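PDB 4AMQ: L544 from Acanthamoeba polyphaga mimivirus, which probably acts as a metal-dependent nucleotidyl transferase, moving a nucleotidyl group to an acceptor that is not known. Local coordinates for residues Pro75-Asp79 with Thr80-Gln84; Lys301-Ile304 with Ile305-Lys309; Lys309-Arg312 with Lys313-Gly316. All blocks are in the same frame, centred on the assembly; numbering follows the deposited sequence.

Contact 1. Residues Pro75-Asp79 with Thr80-Gln84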
ATOM      1  N   PRO A  75     -26.285  -1.153 -10.691  1.00 44.12           N
ATOM      2  CA  PRO A  75     -27.068   0.063 -10.458  1.00 44.85           C
ATOM      3  C   PRO A  75     -27.533   0.207  -9.014  1.00 44.14           C
ATOM      4  O   PRO A  75     -28.107   1.238  -8.662  1.00 45.37           O
ATOM      5  CB  PRO A  75     -28.280  -0.143 -11.366  1.00 45.39           C
ATOM      6  CG  PRO A  75     -28.495  -1.620 -11.325  1.00 42.42           C
ATOM      7  CD  PRO A  75     -27.121  -2.242 -11.233  1.00 43.79           C
ATOM      8  N   GLU A  76     -27.298  -0.816  -8.199  1.00 41.68           N
ATOM      9  CA  GLU A  76     -27.682  -0.779  -6.790  1.00 45.13           C
ATOM     10  C   GLU A  76     -27.318   0.569  -6.170  1.00 47.79           C
ATOM     11  O   GLU A  76     -28.119   1.168  -5.454  1.00 45.63           O
ATOM     12  CB  GLU A  76     -27.013  -1.925  -6.030  1.00 47.97           C
ATOM     13  CG  GLU A  76     -27.565  -2.162  -4.638  1.00 47.04           C
ATOM     14  CD  GLU A  76     -27.244  -3.551  -4.116  1.00 47.26           C
ATOM     15  OE1 GLU A  76     -26.915  -4.434  -4.935  1.00 49.82           O
ATOM     16  OE2 GLU A  76     -27.319  -3.759  -2.888  1.00 49.46           O
ATOM     17  N   TYR A  77     -26.111   1.047  -6.461  1.00 46.74           N
ATOM     18  CA  TYR A  77     -25.680   2.373  -6.028  1.00 44.72           C
ATOM     19  C   TYR A  77     -25.144   3.187  -7.201  1.00 44.50           C
ATOM     20  O   TYR A  77     -24.499   2.645  -8.100  1.00 46.15           O
ATOM     21  CB  TYR A  77     -24.617   2.274  -4.928  1.00 43.86           C
ATOM     22  CG  TYR A  77     -25.163   1.821  -3.594  1.00 37.32           C
ATOM     23  CD1 TYR A  77     -25.869   2.696  -2.780  1.00 40.59           C
ATOM     24  CD2 TYR A  77     -24.971   0.521  -3.149  1.00 42.38           C
ATOM     25  CE1 TYR A  77     -26.374   2.285  -1.559  1.00 47.09           C
ATOM     26  CE2 TYR A  77     -25.470   0.101  -1.927  1.00 41.59           C
ATOM     27  CZ  TYR A  77     -26.170   0.987  -1.137  1.00 43.00           C
ATOM     28  OH  TYR A  77     -26.669   0.576   0.075  1.00 42.64           O
ATOM     29  N   ASP A  78     -25.415   4.488  -7.187  1.00 45.18           N
ATOM     30  CA  ASP A  78     -24.927   5.384  -8.231  1.00 48.51           C
ATOM     31  C   ASP A  78     -24.619   6.780  -7.694  1.00 50.13           C
ATOM     32  O   ASP A  78     -24.537   6.989  -6.483  1.00 51.67           O
ATOM     33  CB  ASP A  78     -25.921   5.465  -9.399  1.00 50.03           C
ATOM     34  CG  ASP A  78     -27.323   5.865  -8.958  1.00 55.08           C
ATOM     35  OD1 ASP A  78     -27.492   6.321  -7.807  1.00 52.39           O
ATOM     36  OD2 ASP A  78     -28.265   5.719  -9.769  1.00 62.88           O
ATOM     37  N   ASP A  79     -24.455   7.729  -8.612  1.00 48.65           N
ATOM     38  CA  ASP A  79     -24.125   9.110  -8.278  1.00 47.52           C
ATOM     39  C   ASP A  79     -24.979   9.688  -7.156  1.00 50.28           C
ATOM     40  O   ASP A  79     -24.480  10.414  -6.295  1.00 50.63           O
ATOM     41  CB  ASP A  79     -24.297  10.003  -9.510  1.00 50.65           C
ATOM     42  CG  ASP A  79     -23.326   9.666 -10.619  1.00 55.62           C
ATOM     43  OD1 ASP A  79     -22.910   8.492 -10.720  1.00 60.34           O
ATOM     44  OD2 ASP A  79     -22.983  10.581 -11.396  1.00 56.90           O
ATOM     45  N   THR A  80     -26.268   9.372  -7.178  1.00 49.70           N
ATOM     46  CA  THR A  80     -27.241  10.079  -6.352  1.00 49.55           C
ATOM     47  C   THR A  80     -27.352   9.569  -4.916  1.00 50.00           C
ATOM     48  O   THR A  80     -27.964  10.225  -4.072  1.00 50.96           O
ATOM     49  CB  THR A  80     -28.643  10.056  -6.997  1.00 50.40           C
ATOM     50  OG1 THR A  80     -29.119   8.705  -7.066  1.00 54.12           O
ATOM     51  CG2 THR A  80     -28.596  10.643  -8.400  1.00 52.94           C
ATOM     52  N   ASN A  81     -26.769   8.409  -4.635  1.00 47.98           N
ATOM     53  CA  ASN A  81     -26.913   7.810  -3.309  1.00 51.08           C
ATOM     54  C   ASN A  81     -25.650   7.151  -2.754  1.00 44.58           C
ATOM     55  O   ASN A  81     -25.676   6.586  -1.661  1.00 46.16           O
ATOM     56  CB  ASN A  81     -28.059   6.795  -3.313  1.00 45.04           C
ATOM     57  CG  ASN A  81     -27.838   5.679  -4.311  1.00 48.98           C
ATOM     58  OD1 ASN A  81     -26.780   5.592  -4.933  1.00 48.37           O
ATOM     59  ND2 ASN A  81     -28.837   4.816  -4.468  1.00 50.41           N
ATOM     60  N   ILE A  82     -24.552   7.214  -3.501  1.00 43.99           N
ATOM     61  CA  ILE A  82     -23.317   6.564  -3.067  1.00 43.16           C
ATOM     62  C   ILE A  82     -22.701   7.285  -1.869  1.00 39.88           C
ATOM     63  O   ILE A  82     -22.090   6.659  -1.005  1.00 40.35           O
ATOM     64  CB  ILE A  82     -22.279   6.464  -4.207  1.00 39.07           C
ATOM     65  CG1 ILE A  82     -21.094   5.594  -3.780  1.00 38.72           C
ATOM     66  CG2 ILE A  82     -21.800   7.843  -4.617  1.00 40.19           C
ATOM     67  CD1 ILE A  82     -21.466   4.172  -3.417  1.00 35.35           C
ATOM     68  N   TYR A  83     -22.871   8.601  -1.820  1.00 41.59           N
ATOM     69  CA  TYR A  83     -22.326   9.395  -0.727  1.00 40.97           C
ATOM     70  C   TYR A  83     -22.935   8.979   0.603  1.00 42.08           C
ATOM     71  O   TYR A  83     -22.218   8.715   1.568  1.00 41.08           O
ATOM     72  CB  TYR A  83     -22.556  10.887  -0.975  1.00 43.18           C
ATOM     73  CG  TYR A  83     -22.242  11.756   0.220  1.00 44.92           C
ATOM     74  CD1 TYR A  83     -20.945  11.868   0.700  1.00 44.14           C
ATOM     75  CD2 TYR A  83     -23.244  12.466   0.867  1.00 47.37           C
ATOM     76  CE1 TYR A  83     -20.652  12.661   1.794  1.00 43.65           C
ATOM     77  CE2 TYR A  83     -22.962  13.264   1.963  1.00 46.72           C
ATOM     78  CZ  TYR A  83     -21.663  13.357   2.421  1.00 47.17           C
ATOM     79  OH  TYR A  83     -21.375  14.148   3.510  1.00 47.94           O
ATOM     80  N   GLN A  84     -24.262   8.907   0.646  1.00 42.67           N
ATOM     81  CA  GLN A  84     -24.968   8.573   1.876  1.00 44.22           C
ATOM     82  C   GLN A  84     -24.634   7.163   2.367  1.00 44.10           C
ATOM     83  O   GLN A  84     -24.630   6.907   3.573  1.00 43.07           O
ATOM     84  CB  GLN A  84     -26.480   8.741   1.697  1.00 46.13           C
ATOM     85  CG  GLN A  84     -27.294   8.417   2.944  1.00 48.12           C
ATOM     86  CD  GLN A  84     -26.920   9.284   4.131  1.00 54.90           C
ATOM     87  OE1 GLN A  84     -26.623  10.472   3.981  1.00 55.78           O
ATOM     88  NE2 GLN A  84     -26.927   8.690   5.320  1.00 48.37           N
TER
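Asp78 folds the chain onto Thr80, Asn81 and Ile82 in a beta turn, closed by Asn81 N on Asp78 O, with a weakly bonded Asx turn (Thr80 N to Asp78 OD1) inside it. The turn lies in the nucleotidyltransferase domain and leads into helix 82-93. The close-packed centre is the Asp78 carbonyl, which is gripped by two N-H groups. Asn81 N, at 3.2 Å from Asp78 O, makes a fairly straight bond but approaches from above the carbonyl plane. Ile82 N comes to 3.0 Å from the same Asp78 O, nearly in line with the C=O bond (173°), though its own N-H is less well aimed. Asn81 holds the N-cap position, with its backbone N in the turn.

Ile82 fills the buried side. Its CG1 stands anti to the backbone N, and from this branch CD1 meets Tyr77 CB at 4.0 Å, while Ile82 CG2 lies 3.4 Å from Asp78 O. A branched apolar side chain suits this place because it serves two neighbours at once, and Val191 of helix 187-192 touches it too. Asp79 is also buried; its carboxylate is matched by salt bridges to Lys219 and Lys192, which probably help it keep its negative charge.

Thr80, by contrast, lies on the solvent side. With chi1 at 64° the hydroxyl sits between the backbone N and the carbonyl carbon, which points it back at Asp78. A short polar residue that can double the backbone contact fits well here. The weak bond from Thr80 N to Asp78 OD1 is 3.3 Å long. Thr80 OG1 donates to that same Asp78 OD1 at 3.0 Å, meeting it on the syn side and 35° out of the carboxylate plane.

Contact 2. Residues Lys301-Ile304 with Ile305-Lys309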
ATOM      1  N   LYS A 301       2.218  -0.412  19.425  1.00 26.85           N
ATOM      2  CA  LYS A 301       2.870  -1.434  20.229  1.00 28.24           C
ATOM      3  C   LYS A 301       2.606  -2.831  19.684  1.00 26.09           C
ATOM      4  O   LYS A 301       3.510  -3.659  19.629  1.00 25.68           O
ATOM      5  CB  LYS A 301       2.414  -1.351  21.690  1.00 30.08           C
ATOM      6  CG  LYS A 301       2.883  -2.523  22.533  1.00 33.67           C
ATOM      7  CD  LYS A 301       2.383  -2.435  23.969  1.00 39.65           C
ATOM      8  CE  LYS A 301       3.050  -1.304  24.727  1.00 41.97           C
ATOM      9  NZ  LYS A 301       2.706  -1.356  26.177  1.00 51.59           N
ATOM     10  N   SER A 302       1.365  -3.098  19.290  1.00 24.39           N
ATOM     11  CA  SER A 302       1.025  -4.412  18.766  1.00 24.53           C
ATOM     12  C   SER A 302       1.829  -4.696  17.494  1.00 26.35           C
ATOM     13  O   SER A 302       2.323  -5.802  17.298  1.00 26.33           O
ATOM     14  CB  SER A 302      -0.484  -4.534  18.509  1.00 27.72           C
ATOM     15  OG  SER A 302      -0.878  -3.808  17.354  1.00 37.72           O
ATOM     16  N   ILE A 303       1.969  -3.685  16.643  1.00 25.33           N
ATOM     17  CA  ILE A 303       2.742  -3.821  15.417  1.00 26.52           C
ATOM     18  C   ILE A 303       4.219  -4.077  15.718  1.00 25.38           C
ATOM     19  O   ILE A 303       4.822  -4.994  15.160  1.00 22.96           O
ATOM     20  CB  ILE A 303       2.601  -2.579  14.514  1.00 25.66           C
ATOM     21  CG1 ILE A 303       1.216  -2.545  13.861  1.00 23.55           C
ATOM     22  CG2 ILE A 303       3.697  -2.564  13.452  1.00 22.46           C
ATOM     23  CD1 ILE A 303       0.956  -1.301  13.026  1.00 21.48           C
ATOM     24  N   ILE A 304       4.790  -3.266  16.606  1.00 26.78           N
ATOM     25  CA  ILE A 304       6.197  -3.395  16.986  1.00 26.04           C
ATOM     26  C   ILE A 304       6.494  -4.756  17.613  1.00 26.08           C
ATOM     27  O   ILE A 304       7.514  -5.378  17.325  1.00 27.05           O
ATOM     28  CB  ILE A 304       6.619  -2.287  17.966  1.00 22.59           C
ATOM     29  CG1 ILE A 304       6.640  -0.928  17.264  1.00 26.41           C
ATOM     30  CG2 ILE A 304       7.986  -2.593  18.567  1.00 26.28           C
ATOM     31  CD1 ILE A 304       7.696  -0.812  16.188  1.00 25.38           C
ATOM     32  N   ILE A 305       5.599  -5.215  18.476  1.00 27.14           N
ATOM     33  CA  ILE A 305       5.757  -6.525  19.099  1.00 28.26           C
ATOM     34  C   ILE A 305       5.760  -7.656  18.072  1.00 31.92           C
ATOM     35  O   ILE A 305       6.586  -8.570  18.150  1.00 28.54           O
ATOM     36  CB  ILE A 305       4.664  -6.781  20.147  1.00 27.96           C
ATOM     37  CG1 ILE A 305       4.984  -6.003  21.428  1.00 33.00           C
ATOM     38  CG2 ILE A 305       4.544  -8.271  20.434  1.00 30.42           C
ATOM     39  CD1 ILE A 305       3.952  -6.167  22.528  1.00 34.21           C
ATOM     40  N   SER A 306       4.840  -7.596  17.110  1.00 23.58           N
ATOM     41  CA  SER A 306       4.763  -8.631  16.085  1.00 24.95           C
ATOM     42  C   SER A 306       6.014  -8.641  15.217  1.00 26.87           C
ATOM     43  O   SER A 306       6.451  -9.696  14.763  1.00 32.55           O
ATOM     44  CB  SER A 306       3.520  -8.449  15.207  1.00 28.03           C
ATOM     45  OG  SER A 306       3.673  -7.350  14.324  1.00 26.35           O
ATOM     46  N   ILE A 307       6.585  -7.463  14.989  1.00 26.87           N
ATOM     47  CA  ILE A 307       7.755  -7.334  14.124  1.00 26.51           C
ATOM     48  C   ILE A 307       9.014  -7.866  14.802  1.00 33.35           C
ATOM     49  O   ILE A 307       9.835  -8.532  14.172  1.00 29.99           O
ATOM     50  CB  ILE A 307       7.977  -5.869  13.687  1.00 28.83           C
ATOM     51  CG1 ILE A 307       6.899  -5.446  12.685  1.00 27.84           C
ATOM     52  CG2 ILE A 307       9.364  -5.688  13.087  1.00 27.03           C
ATOM     53  CD1 ILE A 307       7.097  -4.055  12.116  1.00 29.66           C
ATOM     54  N   ILE A 308       9.154  -7.571  16.091  1.00 27.18           N
ATOM     55  CA  ILE A 308      10.282  -8.049  16.883  1.00 34.31           C
ATOM     56  C   ILE A 308      10.347  -9.571  16.886  1.00 33.99           C
ATOM     57  O   ILE A 308      11.418 -10.154  16.720  1.00 40.97           O
ATOM     58  CB  ILE A 308      10.202  -7.549  18.344  1.00 35.24           C
ATOM     59  CG1 ILE A 308      10.329  -6.027  18.398  1.00 37.02           C
ATOM     60  CG2 ILE A 308      11.291  -8.187  19.186  1.00 45.12           C
ATOM     61  CD1 ILE A 308      11.604  -5.503  17.784  1.00 38.28           C
ATOM     62  N   LYS A 309       9.195 -10.210  17.068  1.00 31.33           N
ATOM     63  CA  LYS A 309       9.116 -11.667  17.051  1.00 38.35           C
ATOM     64  C   LYS A 309       9.497 -12.260  15.692  1.00 37.39           C
ATOM     65  O   LYS A 309      10.286 -13.199  15.616  1.00 37.55           O
ATOM     66  CB  LYS A 309       7.712 -12.137  17.439  1.00 39.54           C
ATOM     67  CG  LYS A 309       7.487 -13.631  17.229  1.00 47.11           C
ATOM     68  CD  LYS A 309       6.091 -14.061  17.656  1.00 54.57           C
ATOM     69  CE  LYS A 309       5.919 -15.578  17.570  1.00 63.66           C
ATOM     70  NZ  LYS A 309       5.939 -16.093  16.168  1.00 62.72           N
TER
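Ile303 and Ile307 lie side by side and point the same way, one turn apart on helix 297-311, an alpha helix of the helical domain. Ile303 CG2 meets Ile307 CD1 at 3.9 Å, so a branch methyl of the first residue supports the chain end of the second. Both are buried: Tyr286 covers Ile303, while Ile307 touches Arg282 and Ile283 of helix 274-292 and Leu345 and Leu348 of helix 334-368.

The next pair round the helix is turned differently. Ile304 and Ile308 cross obliquely, with Ile304 CG2 4.2 Å from Ile308 CG1, and both pack against helix 319-331. Ile308 CG1 stands anti to its own carbonyl carbon (chi1 -65°), a position that brings it over the preceding turn to 3.1 Å from Ile304 O. Such branched, purely apolar residues suit a face pressed between helices. On the outer side Lys301 and Ile305 again run alongside each other, Lys301 CG touching Ile305 CD1 at 3.8 Å; the lysine suits this place because its methylene part can pack while its ammonium end leads away.

Beneath these pairs run the helical backbone bonds, of which Ile305 N to Lys301 O is the shortest at 2.8 Å. Ser306 adds a side-chain bond, as serine often does within helices. Its hydroxyl, lodged between its backbone N and carbonyl carbon (chi1 73°), also receives a weak bond from Arg282. Ile303 O thus accepts two donors: Ile307 N at 3.0 Å and Ser306 OG at 2.8 Å.

Contact 3. Residues Lys309-Arg312 with Lys313-Gly316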
ATOM      1  N   LYS A 309       9.195 -10.210  17.068  1.00 31.33           N
ATOM      2  CA  LYS A 309       9.116 -11.667  17.051  1.00 38.35           C
ATOM      3  C   LYS A 309       9.497 -12.260  15.692  1.00 37.39           C
ATOM      4  O   LYS A 309      10.286 -13.199  15.616  1.00 37.55           O
ATOM      5  CB  LYS A 309       7.712 -12.137  17.439  1.00 39.54           C
ATOM      6  CG  LYS A 309       7.487 -13.631  17.229  1.00 47.11           C
ATOM      7  CD  LYS A 309       6.091 -14.061  17.656  1.00 54.57           C
ATOM      8  CE  LYS A 309       5.919 -15.578  17.570  1.00 63.66           C
ATOM      9  NZ  LYS A 309       5.939 -16.093  16.168  1.00 62.72           N
ATOM     10  N   ASP A 310       8.936 -11.705  14.622  1.00 38.28           N
ATOM     11  CA  ASP A 310       9.088 -12.287  13.286  1.00 37.98           C
ATOM     12  C   ASP A 310      10.428 -11.984  12.620  1.00 32.96           C
ATOM     13  O   ASP A 310      10.898 -12.752  11.782  1.00 36.49           O
ATOM     14  CB  ASP A 310       7.941 -11.845  12.377  1.00 34.87           C
ATOM     15  CG  ASP A 310       6.600 -12.369  12.842  1.00 41.59           C
ATOM     16  OD1 ASP A 310       6.585 -13.361  13.597  1.00 41.27           O
ATOM     17  OD2 ASP A 310       5.566 -11.793  12.448  1.00 39.41           O
ATOM     18  N   ILE A 311      11.035 -10.863  12.992  1.00 32.99           N
ATOM     19  CA  ILE A 311      12.291 -10.429  12.396  1.00 32.17           C
ATOM     20  C   ILE A 311      13.407 -11.449  12.635  1.00 36.66           C
ATOM     21  O   ILE A 311      14.368 -11.529  11.863  1.00 36.57           O
ATOM     22  CB  ILE A 311      12.710  -9.059  12.964  1.00 38.91           C
ATOM     23  CG1 ILE A 311      13.696  -8.367  12.033  1.00 40.66           C
ATOM     24  CG2 ILE A 311      13.303  -9.207  14.347  1.00 42.32           C
ATOM     25  CD1 ILE A 311      13.093  -8.027  10.714  1.00 33.92           C
ATOM     26  N   ARG A 312      13.257 -12.240  13.695  1.00 35.40           N
ATOM     27  CA  ARG A 312      14.270 -13.219  14.072  1.00 39.41           C
ATOM     28  C   ARG A 312      14.264 -14.423  13.136  1.00 37.25           C
ATOM     29  O   ARG A 312      15.212 -15.212  13.118  1.00 35.95           O
ATOM     30  CB  ARG A 312      14.060 -13.680  15.517  1.00 39.77           C
ATOM     31  CG  ARG A 312      14.119 -12.561  16.546  1.00 35.25           C
ATOM     32  CD  ARG A 312      13.522 -12.995  17.871  1.00 40.27           C
ATOM     33  NE  ARG A 312      13.618 -11.938  18.870  1.00 43.16           N
ATOM     34  CZ  ARG A 312      14.700 -11.706  19.606  1.00 45.31           C
ATOM     35  NH1 ARG A 312      15.781 -12.461  19.453  1.00 43.85           N
ATOM     36  NH2 ARG A 312      14.702 -10.720  20.492  1.00 47.66           N
ATOM     37  N   LYS A 313      13.193 -14.562  12.362  1.00 38.67           N
ATOM     38  CA  LYS A 313      13.081 -15.651  11.400  1.00 37.69           C
ATOM     39  C   LYS A 313      13.851 -15.332  10.123  1.00 37.97           C
ATOM     40  O   LYS A 313      14.143 -16.223   9.326  1.00 44.26           O
ATOM     41  CB  LYS A 313      11.615 -15.935  11.067  1.00 36.52           C
ATOM     42  CG  LYS A 313      10.731 -16.213  12.274  1.00 39.90           C
ATOM     43  CD  LYS A 313       9.445 -16.904  11.847  1.00 46.48           C
ATOM     44  CE  LYS A 313       8.524 -17.168  13.027  1.00 55.82           C
ATOM     45  NZ  LYS A 313       7.779 -15.948  13.441  1.00 55.73           N
ATOM     46  N   LEU A 314      14.176 -14.058   9.937  1.00 35.95           N
ATOM     47  CA  LEU A 314      14.896 -13.614   8.749  1.00 36.51           C
ATOM     48  C   LEU A 314      16.395 -13.865   8.877  1.00 43.95           C
ATOM     49  O   LEU A 314      16.884 -14.225   9.950  1.00 42.80           O
ATOM     50  CB  LEU A 314      14.646 -12.127   8.496  1.00 36.39           C
ATOM     51  CG  LEU A 314      13.199 -11.681   8.287  1.00 34.09           C
ATOM     52  CD1 LEU A 314      13.165 -10.212   7.901  1.00 29.82           C
ATOM     53  CD2 LEU A 314      12.520 -12.530   7.223  1.00 32.00           C
ATOM     54  N   ASN A 315      17.117 -13.672   7.777  1.00 39.60           N
ATOM     55  CA  ASN A 315      18.568 -13.815   7.775  1.00 41.69           C
ATOM     56  C   ASN A 315      19.255 -12.567   7.231  1.00 44.06           C
ATOM     57  O   ASN A 315      18.762 -11.939   6.293  1.00 42.65           O
ATOM     58  CB  ASN A 315      18.986 -15.045   6.963  1.00 44.65           C
ATOM     59  CG  ASN A 315      18.443 -16.340   7.543  1.00 51.02           C
ATOM     60  OD1 ASN A 315      17.628 -17.020   6.918  1.00 57.00           O
ATOM     61  ND2 ASN A 315      18.897 -16.690   8.742  1.00 42.73           N
ATOM     62  N   GLY A 316      20.388 -12.205   7.829  1.00 37.16           N
ATOM     63  CA  GLY A 316      21.166 -11.065   7.375  1.00 36.70           C
ATOM     64  C   GLY A 316      20.723  -9.734   7.956  1.00 42.23           C
ATOM     65  O   GLY A 316      21.105  -8.674   7.460  1.00 41.87           O
TER
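The carbonyls of Asp310 and Ile311 each accept from the N-H three residues on as helix 297-311 runs out, and the backbone tightens from four-residue to three-residue spacing. Lys313 N donates to Asp310 O at 3.0 Å, and Leu314 N to Ile311 O at 3.2 Å. The four-residue pair has come apart: 4.0 Å, too far for a bond, separates Leu314 N from Asp310 O. Both donors sit well above the carbonyl planes, 54° out of plane for Lys313 N and 64° for Leu314 N, in keeping with the tighter winding. The second bond closes a type I beta turn from Ile311 to Leu314, after which the chain straightens into the loop before helix 319-331.

Ile311 and Leu314 face the interior of the helical domain from this turn. Their side chains cross at about a right angle, and Ile311 CD1 touches Leu314 CD1 at 3.6 Å. Apolar residues suit both places: Leu279 of helix 274-292 packs against the pair, Ile311 also reaches Leu348 and Ile352 of helix 334-368, and Tyr276 covers Leu314.

On the polar side the turn brings Lys313 back over the helix. Lys313 and Asp310 run alongside each other in the same direction, and the lysine chain bends only at its last torsion (chi4 79°), where its ammonium group swings onto the carboxylate. Lys313 NZ forms a salt bridge with Asp310 OD1 at 2.9 Å. Asp310 OD2 makes a salt bridge to Arg282 of helix 274-292, and the buried carboxylate probably stays charged between the two. Lys309 NZ joins from farther off, a long pairing of 3.8 Å with Asp310 OD1. The two ammonium groups, Lys309 NZ and Lys313 NZ, come within 3.3 Å of each other around this shared anion.

Overall arrangement
From the N terminus, contact 1 comes first: it closes the short turn between strand 66-72 and helix 82-93, in the nucleotidyltransferase domain. More than 200 residues later the chain enters helix 297-311 of the helical domain. There contact 2 closes no loop, but links successive turns of that helix, and contact 3 takes up at the shared Lys309 to turn the chain toward helix 319-331. The three follow in series, without nesting or crossing. Contacts 2 and 3 are centred 12 Å apart, and Arg282 of helix 274-292 reaches both. Contacts 1 and 3 lie on opposite sides of the chain's centre, their nearest atoms about 35 Å apart.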